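Local coordinates for protein PA1221 (Pseudomonas aeruginosa, PDB 4DG8) that belongs to the ANL clan of AMP-binding enzymes, carries a phosphopantetheine attachment region, and holds adenosine monophosphate in a pocket, at residues A[212-217]-A[425-430]; A[103-108]-A[169-174]; A[267-272]-A[290-295]. All coordinates share one frame; numbering follows the deposited sequence.

Interaction 1. Residues A[212-217]-A[425-430]; sequences PLSFDA and NGYRLD. With AMP (adenosine monophosphate), chain B.
Phe-215 and Gly-426 bring the two backbones closest, with CA atoms 7.1 Å apart; 212-217 opens with a type I turn and 425-430 leads into a short strand. Phe-215 contributes the largest share of the contact. Its CE1 sits over the centre of the Tyr-427 ring, 3.5 Å above the plane. The two side chains cross at about a right angle, but the ring planes are only 36° apart. The pair is therefore neither a parallel stack nor a T-shaped one. Gly-426 adds backbone alone: its carbonyl O lies at the edge of the Phe-215 ring, 3.4 Å from CD1. Ser-214 OG donates a hydrogen bond to Tyr-427 OH at 3.1 Å. The Tyr-427 ring is itself stacked with Trp-482.

Arg-428 turns to the ligand instead. Its chain bends at chi3 (-64°), which sets the turn at NE. AMP O3P lies 3.0 Å above the guanidinium plane, over its centre. Glu-313 makes a salt bridge to Arg-428 NH1.

Segment 425-430 lies in what is, by sequence, probably the A8 motif of this family, which in relatives lies at the start of the small C-terminal subdomain. The contact thus probably joins the two subdomains. One hydroxyl pair and a ring overlap link them here, while the charged chemistry is directed at the phosphate.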
loop_
_atom_site.group_PDB
_atom_site.type_symbol
_atom_site.label_atom_id
_atom_site.label_comp_id
_atom_site.label_asym_id
_atom_site.label_seq_id
_atom_site.Cartn_x
_atom_site.Cartn_y
_atom_site.Cartn_z
ATOM N N PRO A 212 -2.830 -4.075 5.914
ATOM C CA PRO A 212 -1.997 -3.543 7.005
ATOM C C PRO A 212 -1.362 -2.217 6.619
ATOM O O PRO A 212 -1.234 -1.927 5.419
ATOM C CB PRO A 212 -0.928 -4.629 7.192
ATOM C CG PRO A 212 -1.605 -5.889 6.727
ATOM C CD PRO A 212 -2.451 -5.452 5.552
ATOM N N LEU A 213 -0.961 -1.428 7.615
ATOM C CA LEU A 213 -0.403 -0.096 7.365
ATOM C C LEU A 213 0.943 -0.066 6.621
ATOM O O LEU A 213 1.445 1.005 6.290
ATOM C CB LEU A 213 -0.274 0.686 8.665
ATOM C CG LEU A 213 -1.554 1.137 9.352
ATOM C CD1 LEU A 213 -1.227 1.522 10.812
ATOM C CD2 LEU A 213 -2.214 2.290 8.565
ATOM N N SER A 214 1.546 -1.225 6.389
ATOM C CA SER A 214 2.781 -1.268 5.610
ATOM C C SER A 214 2.459 -1.137 4.118
ATOM O O SER A 214 3.352 -0.934 3.291
ATOM C CB SER A 214 3.541 -2.558 5.903
ATOM O OG SER A 214 2.662 -3.662 5.812
ATOM N N PHE A 215 1.175 -1.236 3.774
ATOM C CA PHE A 215 0.744 -0.999 2.396
ATOM C C PHE A 215 -0.060 0.286 2.247
ATOM O O PHE A 215 -0.965 0.562 3.052
ATOM C CB PHE A 215 -0.116 -2.162 1.907
ATOM C CG PHE A 215 0.464 -3.505 2.211
ATOM C CD1 PHE A 215 1.369 -4.100 1.339
ATOM C CD2 PHE A 215 0.104 -4.180 3.361
ATOM C CE1 PHE A 215 1.914 -5.351 1.622
ATOM C CE2 PHE A 215 0.640 -5.429 3.650
ATOM C CZ PHE A 215 1.548 -6.019 2.775
ATOM N N ASP A 216 0.175 1.027 1.168
ATOM C CA ASP A 216 -0.576 2.269 0.990
ATOM C C ASP A 216 -2.001 2.046 0.472
ATOM O O ASP A 216 -2.729 3.012 0.248
ATOM C CB ASP A 216 0.177 3.349 0.172
ATOM C CG ASP A 216 0.345 2.977 -1.292
ATOM O OD1 ASP A 216 0.929 3.788 -2.042
ATOM O OD2 ASP A 216 -0.102 1.880 -1.693
ATOM N N ALA A 217 -2.409 0.786 0.302
ATOM C CA ALA A 217 -3.829 0.496 0.106
ATOM C C ALA A 217 -4.602 0.964 1.345
ATOM O O ALA A 217 -5.751 1.437 1.264
ATOM C CB ALA A 217 -4.066 -1.017 -0.149
ATOM N N ASN A 425 2.942 -10.861 -2.247
ATOM C CA ASN A 425 2.003 -10.610 -1.155
ATOM C C ASN A 425 1.925 -9.143 -0.746
ATOM O O ASN A 425 2.080 -8.802 0.429
ATOM C CB ASN A 425 2.306 -11.507 0.038
ATOM C CG ASN A 425 2.270 -12.963 -0.338
ATOM O OD1 ASN A 425 1.321 -13.421 -0.982
ATOM N ND2 ASN A 425 3.322 -13.695 0.018
ATOM N N GLY A 426 1.702 -8.282 -1.733
ATOM C CA GLY A 426 1.511 -6.864 -1.482
ATOM C C GLY A 426 2.766 -6.018 -1.563
ATOM O O GLY A 426 2.678 -4.799 -1.674
ATOM N N TYR A 427 3.934 -6.658 -1.506
ATOM C CA TYR A 427 5.207 -5.945 -1.548
ATOM C C TYR A 427 5.907 -6.035 -2.905
ATOM O O TYR A 427 5.956 -7.102 -3.522
ATOM C CB TYR A 427 6.168 -6.516 -0.500
ATOM C CG TYR A 427 5.712 -6.388 0.931
ATOM C CD1 TYR A 427 5.665 -5.146 1.552
ATOM C CD2 TYR A 427 5.361 -7.514 1.676
ATOM C CE1 TYR A 427 5.267 -5.026 2.873
ATOM C CE2 TYR A 427 4.957 -7.407 2.999
ATOM C CZ TYR A 427 4.919 -6.158 3.592
ATOM O OH TYR A 427 4.521 -6.023 4.901
ATOM N N ARG A 428 6.463 -4.919 -3.369
ATOM C CA ARG A 428 7.431 -4.990 -4.456
ATOM C C ARG A 428 8.747 -5.610 -3.951
ATOM O O ARG A 428 9.199 -5.368 -2.823
ATOM C CB ARG A 428 7.700 -3.606 -5.046
ATOM C CG ARG A 428 6.541 -3.019 -5.817
ATOM C CD ARG A 428 6.834 -1.561 -6.198
ATOM N NE ARG A 428 6.960 -0.695 -5.026
ATOM C CZ ARG A 428 7.059 0.633 -5.087
ATOM N NH1 ARG A 428 7.054 1.250 -6.266
ATOM N NH2 ARG A 428 7.167 1.347 -3.967
ATOM N N LEU A 429 9.369 -6.418 -4.792
ATOM C CA LEU A 429 10.618 -7.036 -4.412
ATOM C C LEU A 429 11.554 -7.062 -5.595
ATOM O O LEU A 429 11.163 -7.491 -6.706
ATOM C CB LEU A 429 10.371 -8.460 -3.916
ATOM C CG LEU A 429 11.613 -9.177 -3.396
ATOM C CD1 LEU A 429 12.236 -8.354 -2.273
ATOM C CD2 LEU A 429 11.256 -10.572 -2.936
ATOM N N ASP A 430 12.800 -6.668 -5.343
ATOM C CA ASP A 430 13.818 -6.769 -6.369
ATOM C C ASP A 430 14.317 -8.185 -6.179
ATOM O O ASP A 430 15.147 -8.482 -5.315
ATOM C CB ASP A 430 14.938 -5.774 -6.070
ATOM C CG ASP A 430 15.976 -5.707 -7.169
ATOM O OD1 ASP A 430 16.127 -6.701 -7.925
ATOM O OD2 ASP A 430 16.660 -4.656 -7.258
HETATM P P AMP B . 3.089 -0.752 -4.792
HETATM O O1P AMP B . 3.556 -1.705 -3.713
HETATM O O2P AMP B . 1.666 -0.216 -4.724
HETATM O O3P AMP B . 4.087 0.391 -4.818
HETATM O "O5'" AMP B . 3.335 -1.405 -6.220
HETATM C "C5'" AMP B . 3.219 -0.627 -7.396
HETATM C "C4'" AMP B . 3.433 -1.456 -8.632
HETATM O "O4'" AMP B . 2.494 -2.563 -8.660
HETATM C "C3'" AMP B . 3.204 -0.739 -9.950
HETATM O "O3'" AMP B . 4.317 0.055 -10.345
HETATM C "C2'" AMP B . 2.895 -1.886 -10.902
HETATM O "O2'" AMP B . 4.095 -2.543 -11.295
HETATM C "C1'" AMP B . 2.100 -2.829 -9.994
HETATM N N9 AMP B . 0.640 -2.608 -10.107
HETATM C C8 AMP B . -0.107 -1.924 -9.207
HETATM N N7 AMP B . -1.412 -1.882 -9.569
HETATM C C5 AMP B . -1.534 -2.539 -10.733
HETATM C C6 AMP B . -2.647 -2.866 -11.665
HETATM N N6 AMP B . -3.907 -2.465 -11.415
HETATM N N1 AMP B . -2.359 -3.587 -12.776
HETATM C C2 AMP B . -1.095 -3.991 -13.023
HETATM N N3 AMP B . -0.042 -3.731 -12.221
HETATM C C4 AMP B . -0.182 -3.024 -11.078
#

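Interaction 2. Residues A[103-108]-A[169-174]; sequences HYLYID and INFSSG
Tyr-104 and Ile-169 join neighbouring parallel strands inside the large mixed sheet of the AMP-binding fold. Ile-169 N donates to Tyr-104 O at 2.9 Å and 162°. The strand directions differ by 38°, and a water bridges the backbones beyond this bond. That water accepts from Tyr-106 N at 2.9 Å and donates to Ile-169 O at 2.7 Å. Between these two segments there is one direct backbone bond and one water bridge; Tyr-104 also bonds to Ala-167.

Ile-169 carries much of the side-chain contact. Its CB points to the sheet face that also bears Leu-105. From there the chain branches. CG1 lies beside the backbone N (chi1 -66°), and it reaches His-103 CD2 at 3.9 Å. CD1, at the tip, comes nearer to the same His-103 CD2, at 3.7 Å, and also touches NE2. It meets the imidazole obliquely. The other branch, CG2, sits anti to the backbone N and packs on Leu-105 CD1 at 4.3 Å. Val-123 of helix 113-123 covers Ile-169, Leu-105 and Phe-171 on this face.

The Tyr-104 side chain leaves its backbone away from 169-174, and its OH bonds to Trp-223. Beyond the strand, 169-174 runs into the glycine- and serine-rich loop that begins with Ser-Ser-Gly, by sequence the A3 motif of this family. An ST turn starts it, with Gly-174 N donating to Ser-172 OG at 3.3 Å. Further back, Leu-105 CD1 meets the Phe-171 ring obliquely, 3.9 Å from CD2.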
loop_
_atom_site.group_PDB
_atom_site.type_symbol
_atom_site.label_atom_id
_atom_site.label_comp_id
_atom_site.label_asym_id
_atom_site.label_seq_id
_atom_site.Cartn_x
_atom_site.Cartn_y
_atom_site.Cartn_z
ATOM N N HIS A 103 4.598 12.297 11.299
ATOM C CA HIS A 103 4.218 11.326 10.279
ATOM C C HIS A 103 4.353 9.907 10.803
ATOM O O HIS A 103 5.220 9.615 11.626
ATOM C CB HIS A 103 5.011 11.498 8.957
ATOM C CG HIS A 103 6.493 11.682 9.128
ATOM N ND1 HIS A 103 7.067 12.912 9.363
ATOM C CD2 HIS A 103 7.522 10.801 9.028
ATOM C CE1 HIS A 103 8.383 12.784 9.432
ATOM N NE2 HIS A 103 8.686 11.512 9.232
ATOM N N TYR A 104 3.506 9.015 10.303
ATOM C CA TYR A 104 3.446 7.676 10.859
ATOM C C TYR A 104 4.163 6.646 10.013
ATOM O O TYR A 104 4.330 6.799 8.799
ATOM C CB TYR A 104 2.004 7.221 11.180
ATOM C CG TYR A 104 1.014 7.158 10.029
ATOM C CD1 TYR A 104 1.006 6.077 9.141
ATOM C CD2 TYR A 104 0.030 8.151 9.872
ATOM C CE1 TYR A 104 0.057 5.995 8.092
ATOM C CE2 TYR A 104 -0.928 8.075 8.828
ATOM C CZ TYR A 104 -0.907 6.998 7.945
ATOM O OH TYR A 104 -1.826 6.916 6.906
ATOM N N LEU A 105 4.638 5.622 10.702
ATOM C CA LEU A 105 5.322 4.495 10.078
ATOM C C LEU A 105 4.837 3.201 10.710
ATOM O O LEU A 105 4.835 3.080 11.947
ATOM C CB LEU A 105 6.818 4.633 10.345
ATOM C CG LEU A 105 7.692 3.427 10.062
ATOM C CD1 LEU A 105 7.698 3.105 8.564
ATOM C CD2 LEU A 105 9.102 3.701 10.588
ATOM N N TYR A 106 4.447 2.220 9.895
ATOM C CA TYR A 106 4.130 0.919 10.469
ATOM C C TYR A 106 5.380 0.158 10.928
ATOM O O TYR A 106 6.364 0.045 10.202
ATOM C CB TYR A 106 3.280 0.017 9.553
ATOM C CG TYR A 106 2.692 -1.122 10.372
ATOM C CD1 TYR A 106 1.846 -0.841 11.454
ATOM C CD2 TYR A 106 3.012 -2.448 10.116
ATOM C CE1 TYR A 106 1.316 -1.843 12.247
ATOM C CE2 TYR A 106 2.480 -3.478 10.907
ATOM C CZ TYR A 106 1.639 -3.159 11.976
ATOM O OH TYR A 106 1.097 -4.136 12.776
ATOM N N ILE A 107 5.326 -0.383 12.136
ATOM C CA ILE A 107 6.409 -1.227 12.626
ATOM C C ILE A 107 5.823 -2.544 13.100
ATOM O O ILE A 107 4.970 -2.563 13.989
ATOM C CB ILE A 107 7.189 -0.561 13.784
ATOM C CG1 ILE A 107 7.893 0.715 13.311
ATOM C CG2 ILE A 107 8.218 -1.538 14.367
ATOM C CD1 ILE A 107 9.035 0.464 12.335
ATOM N N ASP A 108 6.258 -3.646 12.496
ATOM C CA ASP A 108 5.773 -4.947 12.914
ATOM C C ASP A 108 6.762 -5.523 13.922
ATOM O O ASP A 108 7.830 -6.013 13.553
ATOM C CB ASP A 108 5.640 -5.857 11.685
ATOM C CG ASP A 108 5.095 -7.222 12.024
ATOM O OD1 ASP A 108 5.048 -7.570 13.222
ATOM O OD2 ASP A 108 4.725 -7.957 11.085
ATOM N N ILE A 169 5.466 7.381 6.204
ATOM C CA ILE A 169 6.504 6.705 5.452
ATOM C C ILE A 169 6.135 5.241 5.190
ATOM O O ILE A 169 5.684 4.540 6.090
ATOM C CB ILE A 169 7.861 6.772 6.180
ATOM C CG1 ILE A 169 8.337 8.219 6.230
ATOM C CG2 ILE A 169 8.898 5.839 5.489
ATOM C CD1 ILE A 169 9.579 8.448 7.041
ATOM N N ASN A 170 6.319 4.789 3.953
ATOM C CA ASN A 170 6.202 3.367 3.624
ATOM C C ASN A 170 7.518 2.889 3.057
ATOM O O ASN A 170 8.069 3.511 2.142
ATOM C CB ASN A 170 5.101 3.101 2.596
ATOM C CG ASN A 170 3.699 3.161 3.204
ATOM O OD1 ASN A 170 3.504 3.652 4.327
ATOM N ND2 ASN A 170 2.712 2.671 2.456
ATOM N N PHE A 171 8.031 1.781 3.571
ATOM C CA PHE A 171 9.316 1.296 3.074
ATOM C C PHE A 171 9.083 0.448 1.821
ATOM O O PHE A 171 8.113 -0.320 1.749
ATOM C CB PHE A 171 10.046 0.487 4.141
ATOM C CG PHE A 171 10.910 1.320 5.055
ATOM C CD1 PHE A 171 12.151 1.767 4.637
ATOM C CD2 PHE A 171 10.481 1.653 6.332
ATOM C CE1 PHE A 171 12.955 2.536 5.480
ATOM C CE2 PHE A 171 11.285 2.416 7.183
ATOM C CZ PHE A 171 12.513 2.860 6.754
ATOM N N SER A 172 9.958 0.614 0.828
ATOM C CA SER A 172 9.895 -0.191 -0.381
ATOM C C SER A 172 11.151 -1.051 -0.569
ATOM O O SER A 172 12.284 -0.561 -0.486
ATOM C CB SER A 172 9.656 0.681 -1.616
ATOM O OG SER A 172 9.631 -0.119 -2.788
ATOM N N SER A 173 10.936 -2.345 -0.767
ATOM C CA SER A 173 12.023 -3.290 -1.092
ATOM C C SER A 173 12.137 -3.572 -2.602
ATOM O O SER A 173 12.840 -4.506 -3.045
ATOM C CB SER A 173 11.900 -4.575 -0.268
ATOM O OG SER A 173 12.084 -4.289 1.109
ATOM N N GLY A 174 11.383 -2.799 -3.380
ATOM C CA GLY A 174 11.277 -3.011 -4.815
ATOM C C GLY A 174 12.516 -2.694 -5.629
ATOM O O GLY A 174 12.604 -3.085 -6.802
HETATM O O HOH W 1 4.235 2.467 7.039
#

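Interaction 3. Residues A[267-272]-A[290-295]; sequences LVDLDP and VPHVRR
Arg-295 NH1 donates to Asp-269 O at 3.0 Å and 158°. The acceptor is in the guanidinium plane, but the donor stands above the carbonyl plane. Val-268 O is also close to NH1, at 2.9 Å, with too poor an angle for a hydrogen bond. The positive group thus faces carbonyls at the C-terminal end of helix 261-270, where the helix dipole would probably favour it. A second link is weak: His-292 NE2 to Asp-269 OD1, 2.7 Å but bent to 125°. Ring and carboxylate planes are 56° apart. Ser-289 OG bonds to His-292 ND1 at the other side of the imidazole.

Arg-295 runs extended, with CG anti to the backbone N. Its CB lies 3.9 Å from Val-268 CG1, and the two side chains slide past each other in opposite directions. Pro-272 CG covers one guanidinium face, 3.8 Å above the plane and offset toward the rim.

Both helices belong to successive beta-alpha-beta crossovers: helix 261-270 links parallel strands 256-260 and 280-284, and helix 290-299 links 280-284 to 304-309.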
loop_
_atom_site.group_PDB
_atom_site.type_symbol
_atom_site.label_atom_id
_atom_site.label_comp_id
_atom_site.label_asym_id
_atom_site.label_seq_id
_atom_site.Cartn_x
_atom_site.Cartn_y
_atom_site.Cartn_z
ATOM N N LEU A 267 -11.318 -15.180 -3.630
ATOM C CA LEU A 267 -12.668 -15.023 -3.100
ATOM C C LEU A 267 -13.655 -15.351 -4.202
ATOM O O LEU A 267 -14.662 -16.015 -3.969
ATOM C CB LEU A 267 -12.890 -13.602 -2.575
ATOM C CG LEU A 267 -12.045 -13.171 -1.374
ATOM C CD1 LEU A 267 -12.346 -11.718 -1.022
ATOM C CD2 LEU A 267 -12.285 -14.066 -0.181
ATOM N N VAL A 268 -13.339 -14.925 -5.422
ATOM C CA VAL A 268 -14.236 -15.165 -6.540
ATOM C C VAL A 268 -14.321 -16.633 -6.935
ATOM O O VAL A 268 -15.408 -17.109 -7.244
ATOM C CB VAL A 268 -13.890 -14.270 -7.746
ATOM C CG1 VAL A 268 -14.619 -14.747 -8.999
ATOM C CG2 VAL A 268 -14.265 -12.836 -7.431
ATOM N N ASP A 269 -13.178 -17.336 -6.911
ATOM C CA ASP A 269 -13.083 -18.792 -7.148
ATOM C C ASP A 269 -13.906 -19.578 -6.136
ATOM O O ASP A 269 -14.634 -20.512 -6.484
ATOM C CB ASP A 269 -11.636 -19.295 -6.945
ATOM C CG ASP A 269 -10.705 -19.009 -8.126
ATOM O OD1 ASP A 269 -11.189 -18.747 -9.245
ATOM O OD2 ASP A 269 -9.468 -19.075 -7.922
ATOM N N LEU A 270 -13.710 -19.237 -4.865
ATOM C CA LEU A 270 -14.328 -19.950 -3.757
ATOM C C LEU A 270 -15.824 -19.685 -3.585
ATOM O O LEU A 270 -16.609 -20.603 -3.452
ATOM C CB LEU A 270 -13.646 -19.532 -2.451
ATOM C CG LEU A 270 -12.234 -20.041 -2.171
ATOM C CD1 LEU A 270 -11.718 -19.469 -0.847
ATOM C CD2 LEU A 270 -12.227 -21.541 -2.135
ATOM N N ASP A 271 -16.179 -18.414 -3.449
ATOM C CA ASP A 271 -17.545 -18.027 -3.133
ATOM C C ASP A 271 -17.860 -16.630 -3.683
ATOM O O ASP A 271 -17.837 -15.649 -2.939
ATOM C CB ASP A 271 -17.754 -18.089 -1.623
ATOM C CG ASP A 271 -19.106 -17.549 -1.195
ATOM O OD1 ASP A 271 -20.048 -17.535 -2.011
ATOM O OD2 ASP A 271 -19.216 -17.132 -0.030
ATOM N N PRO A 272 -18.120 -16.531 -4.989
ATOM C CA PRO A 272 -18.311 -15.214 -5.598
ATOM C C PRO A 272 -19.466 -14.448 -4.955
ATOM O O PRO A 272 -19.464 -13.228 -5.036
ATOM C CB PRO A 272 -18.633 -15.548 -7.063
ATOM C CG PRO A 272 -19.167 -16.926 -7.022
ATOM C CD PRO A 272 -18.378 -17.620 -5.940
ATOM N N VAL A 290 -8.890 -11.255 -16.222
ATOM C CA VAL A 290 -10.157 -11.041 -16.889
ATOM C C VAL A 290 -11.165 -12.165 -16.587
ATOM O O VAL A 290 -12.334 -11.890 -16.348
ATOM C CB VAL A 290 -9.967 -10.805 -18.411
ATOM C CG1 VAL A 290 -11.321 -10.673 -19.117
ATOM C CG2 VAL A 290 -9.099 -9.545 -18.647
ATOM N N PRO A 291 -10.724 -13.429 -16.584
ATOM C CA PRO A 291 -11.736 -14.456 -16.284
ATOM C C PRO A 291 -12.385 -14.308 -14.896
ATOM O O PRO A 291 -13.576 -14.598 -14.752
ATOM C CB PRO A 291 -10.944 -15.762 -16.378
ATOM C CG PRO A 291 -9.854 -15.448 -17.384
ATOM C CD PRO A 291 -9.461 -14.014 -17.081
ATOM N N HIS A 292 -11.621 -13.871 -13.896
ATOM C CA HIS A 292 -12.173 -13.674 -12.553
ATOM C C HIS A 292 -13.055 -12.402 -12.482
ATOM O O HIS A 292 -14.093 -12.400 -11.824
ATOM C CB HIS A 292 -11.048 -13.626 -11.500
ATOM C CG HIS A 292 -10.375 -14.945 -11.274
ATOM N ND1 HIS A 292 -9.327 -15.399 -12.053
ATOM C CD2 HIS A 292 -10.610 -15.917 -10.361
ATOM C CE1 HIS A 292 -8.951 -16.591 -11.628
ATOM N NE2 HIS A 292 -9.715 -16.929 -10.605
ATOM N N VAL A 293 -12.646 -11.333 -13.170
ATOM C CA VAL A 293 -13.455 -10.115 -13.232
ATOM C C VAL A 293 -14.784 -10.416 -13.910
ATOM O O VAL A 293 -15.831 -9.935 -13.469
ATOM C CB VAL A 293 -12.731 -8.951 -13.968
ATOM C CG1 VAL A 293 -13.692 -7.778 -14.219
ATOM C CG2 VAL A 293 -11.518 -8.497 -13.181
ATOM N N ARG A 294 -14.732 -11.216 -14.974
ATOM C CA ARG A 294 -15.912 -11.699 -15.680
ATOM C C ARG A 294 -16.806 -12.475 -14.713
ATOM O O ARG A 294 -18.015 -12.226 -14.629
ATOM C CB ARG A 294 -15.523 -12.621 -16.860
ATOM C CG ARG A 294 -15.303 -11.915 -18.210
ATOM C CD ARG A 294 -14.930 -12.907 -19.339
ATOM N NE ARG A 294 -16.087 -13.645 -19.860
ATOM C CZ ARG A 294 -16.841 -13.220 -20.872
ATOM N NH1 ARG A 294 -16.549 -12.067 -21.462
ATOM N NH2 ARG A 294 -17.883 -13.931 -21.296
ATOM N N ARG A 295 -16.228 -13.429 -13.986
ATOM C CA ARG A 295 -17.066 -14.224 -13.087
ATOM C C ARG A 295 -17.760 -13.325 -12.024
ATOM O O ARG A 295 -18.977 -13.455 -11.742
ATOM C CB ARG A 295 -16.246 -15.344 -12.443
ATOM C CG ARG A 295 -17.103 -16.389 -11.768
ATOM C CD ARG A 295 -16.297 -17.546 -11.163
ATOM N NE ARG A 295 -17.211 -18.457 -10.477
ATOM C CZ ARG A 295 -16.859 -19.270 -9.492
ATOM N NH1 ARG A 295 -15.598 -19.320 -9.094
ATOM N NH2 ARG A 295 -17.763 -20.041 -8.915
#

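Interaction 2 is the buried one: a parallel strand pair with apolar side chains, one direct backbone bond and a water. Interactions 1 and 3 lie at the surface. Interaction 1 joins a loop to a short strand through aromatic rings and hydroxyls, beside AMP. Interaction 3 joins two helices through an arginine, a histidine and helix-end carbonyls. Interactions 1 and 2 touch: Asp-430 N probably bonds to Ser-173 O, and Arg-428 CB packs on Gly-174 CA. Together they bring the sheet's glycine-rich loop to the strand that carries Arg-428. Interaction 3 stands apart in another sheet's helical layer, its centre about 23 Å from that of interaction 1.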